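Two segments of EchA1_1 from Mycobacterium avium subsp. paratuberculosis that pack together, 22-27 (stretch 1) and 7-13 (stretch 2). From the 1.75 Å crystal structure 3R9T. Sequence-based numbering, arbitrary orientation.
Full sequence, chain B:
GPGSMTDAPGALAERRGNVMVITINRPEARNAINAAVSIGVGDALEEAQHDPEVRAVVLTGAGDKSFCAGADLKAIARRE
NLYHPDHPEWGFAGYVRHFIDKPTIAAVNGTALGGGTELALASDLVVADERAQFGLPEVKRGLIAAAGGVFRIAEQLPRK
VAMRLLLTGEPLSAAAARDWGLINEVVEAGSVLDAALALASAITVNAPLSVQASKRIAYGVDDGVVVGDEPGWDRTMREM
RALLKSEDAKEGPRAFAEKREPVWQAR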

# COMPACT_ATOMS: atom_id res chain seq x y z
N ILE B 22 -14.72 13.03 21.56
CA ILE B 22 -14.89 14.34 20.94
C ILE B 22 -16.06 14.27 19.95
O ILE B 22 -16.03 13.46 19.03
CB ILE B 22 -13.62 14.74 20.15
CG1 ILE B 22 -12.41 14.76 21.06
CG2 ILE B 22 -13.79 16.10 19.48
CD1 ILE B 22 -11.09 15.14 20.35
N THR B 23 -17.06 15.13 20.13
CA THR B 23 -18.25 15.08 19.30
C THR B 23 -18.40 16.38 18.51
O THR B 23 -18.49 17.46 19.11
CB THR B 23 -19.51 14.82 20.16
OG1 THR B 23 -19.35 13.63 20.95
CG2 THR B 23 -20.74 14.69 19.27
N ILE B 24 -18.41 16.29 17.19
CA ILE B 24 -18.66 17.46 16.37
C ILE B 24 -20.11 17.83 16.64
O ILE B 24 -20.99 16.96 16.62
CB ILE B 24 -18.45 17.18 14.88
CG1 ILE B 24 -17.01 16.75 14.60
CG2 ILE B 24 -18.78 18.42 14.07
CD1 ILE B 24 -16.82 16.14 13.21
N ASN B 25 -20.36 19.11 16.89
CA ASN B 25 -21.61 19.58 17.46
C ASN B 25 -22.32 20.62 16.58
O ASN B 25 -22.73 21.69 17.06
CB ASN B 25 -21.33 20.14 18.86
CG ASN B 25 -22.59 20.33 19.70
OD1 ASN B 25 -23.54 19.55 19.59
ND2 ASN B 25 -22.59 21.36 20.54
N ARG B 26 -22.47 20.32 15.29
CA ARG B 26 -23.28 21.16 14.39
C ARG B 26 -24.28 20.36 13.57
O ARG B 26 -24.26 20.42 12.33
CB ARG B 26 -22.41 21.96 13.44
CG ARG B 26 -21.48 22.94 14.10
CD ARG B 26 -20.74 23.68 13.03
NE ARG B 26 -21.60 24.62 12.31
CZ ARG B 26 -21.53 24.89 11.01
NH1 ARG B 26 -20.65 24.27 10.23
NH2 ARG B 26 -22.36 25.78 10.47
N PRO B 27 -25.17 19.61 14.24
CA PRO B 27 -26.07 18.76 13.47
C PRO B 27 -27.00 19.56 12.55
O PRO B 27 -27.32 19.08 11.47
CB PRO B 27 -26.84 17.99 14.54
CG PRO B 27 -26.73 18.80 15.78
CD PRO B 27 -25.43 19.54 15.68
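Stretch 2 7-13: DAPGALA

The most unusual feature of this contact is the way Asn25 carries it past the end of the strand pairing. Asn25 lies just beyond strand 22-24, yet it has the largest area covered by stretch 2 of any residue here. Its backbone and its side chain each bind a different carbonyl of the incoming loop. Asn25 N donates a hydrogen bond to Gly10 O at 2.8 Å. Asn25 ND2 donates another to Pro9 O at 3.0 Å. The side chain has chi1 t, and its CA-to-CB bond points toward stretch 2. The amide also has apolar neighbours: Asn25 ND2 is 3.6 Å from Ala8 CB and 3.8 Å from Leu12 CG.

Stretch 2 starts as an irregular chain. Asp7 has positive phi and psi (59/36), is poorly ordered and makes no contact with stretch 1; its side chain is not modelled beyond CB. Ala8 and Pro9 are extended, with phi/psi of -85/143 and -71/159. Gly10 turns to -63/-28. From Ala11 the chain is a strand, which runs through Ala13 and continues later in the chain.

Strand 11-13 runs antiparallel to strand 22-24. The angle between their N-to-C directions is 163°, and the axes approach to 4.6 Å, as expected for neighbours in a sheet. Ala11 sits against Ile24, Leu12 against Thr23, and Ala13 against Ile22. The central pair is the hydrogen-bonded one. Leu12 N donates to Thr23 O at 2.8 Å, and Thr23 N donates to Leu12 O at 2.9 Å. Its CA atoms, Thr23 CA and Leu12 CA, are 5.1 Å apart. The flanking pairs are not hydrogen-bonded and lie closer: Ile24 CA to Ala11 CA is 4.4 Å, and Ile22 CA to Ala13 CA is 4.5 Å. Two CA-H...O contacts supplement the ladder, from Ala11 CA to Thr23 O at 3.2 Å and from Ile22 CA to Leu12 O at 3.3 Å.

Side chains alternate between the faces of the sheet. Ile22, Ile24, Ala11 and Ala13 share one face, where Ile22 CG2 and Ala11 CB make a loose apolar contact at 4.5 Å. Thr23 and Leu12 share the other. Near them a water lies 2.7 Å from Thr23 OG1 and makes a weak hydrogen bond to Leu12 O at 3.5 Å.

Beyond Asn25 the contact fades. Arg26 adds little, and its guanidinium group is hydrogen-bonded elsewhere in the structure. Pro27 is out of reach. Together the stretches bury 383 Å², both sides summed.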

# COMPACT_ATOMS: atom_id res chain seq x y z
N ASP B 7 -25.50 29.23 21.60
CA ASP B 7 -24.10 29.38 22.02
C ASP B 7 -23.43 28.07 22.42
O ASP B 7 -22.61 28.05 23.34
CB ASP B 7 -24.00 30.39 23.17
N ALA B 8 -23.76 26.98 21.73
CA ALA B 8 -23.09 25.70 21.95
C ALA B 8 -21.83 25.67 21.11
O ALA B 8 -21.82 26.18 19.99
CB ALA B 8 -23.99 24.55 21.58
N PRO B 9 -20.75 25.09 21.65
CA PRO B 9 -19.48 25.05 20.95
C PRO B 9 -19.52 24.12 19.76
O PRO B 9 -20.37 23.23 19.69
CB PRO B 9 -18.51 24.54 22.01
CG PRO B 9 -19.35 23.77 22.93
CD PRO B 9 -20.68 24.40 22.95
N GLY B 10 -18.60 24.34 18.83
CA GLY B 10 -18.54 23.57 17.60
C GLY B 10 -18.25 22.10 17.82
O GLY B 10 -18.66 21.27 17.02
N ALA B 11 -17.55 21.79 18.91
CA ALA B 11 -17.28 20.42 19.29
C ALA B 11 -17.31 20.29 20.80
O ALA B 11 -16.85 21.19 21.50
CB ALA B 11 -15.94 19.96 18.74
N LEU B 12 -17.84 19.18 21.28
CA LEU B 12 -17.85 18.86 22.71
C LEU B 12 -16.74 17.86 22.99
O LEU B 12 -16.33 17.11 22.10
CB LEU B 12 -19.20 18.25 23.11
CG LEU B 12 -20.46 19.06 22.77
CD1 LEU B 12 -21.72 18.22 22.96
CD2 LEU B 12 -20.52 20.33 23.62
N ALA B 13 -16.24 17.86 24.22
CA ALA B 13 -15.32 16.83 24.68
C ALA B 13 -15.85 16.30 25.99
O ALA B 13 -16.28 17.07 26.85
CB ALA B 13 -13.92 17.36 24.83
O HOH W 1 -18.26 14.49 23.27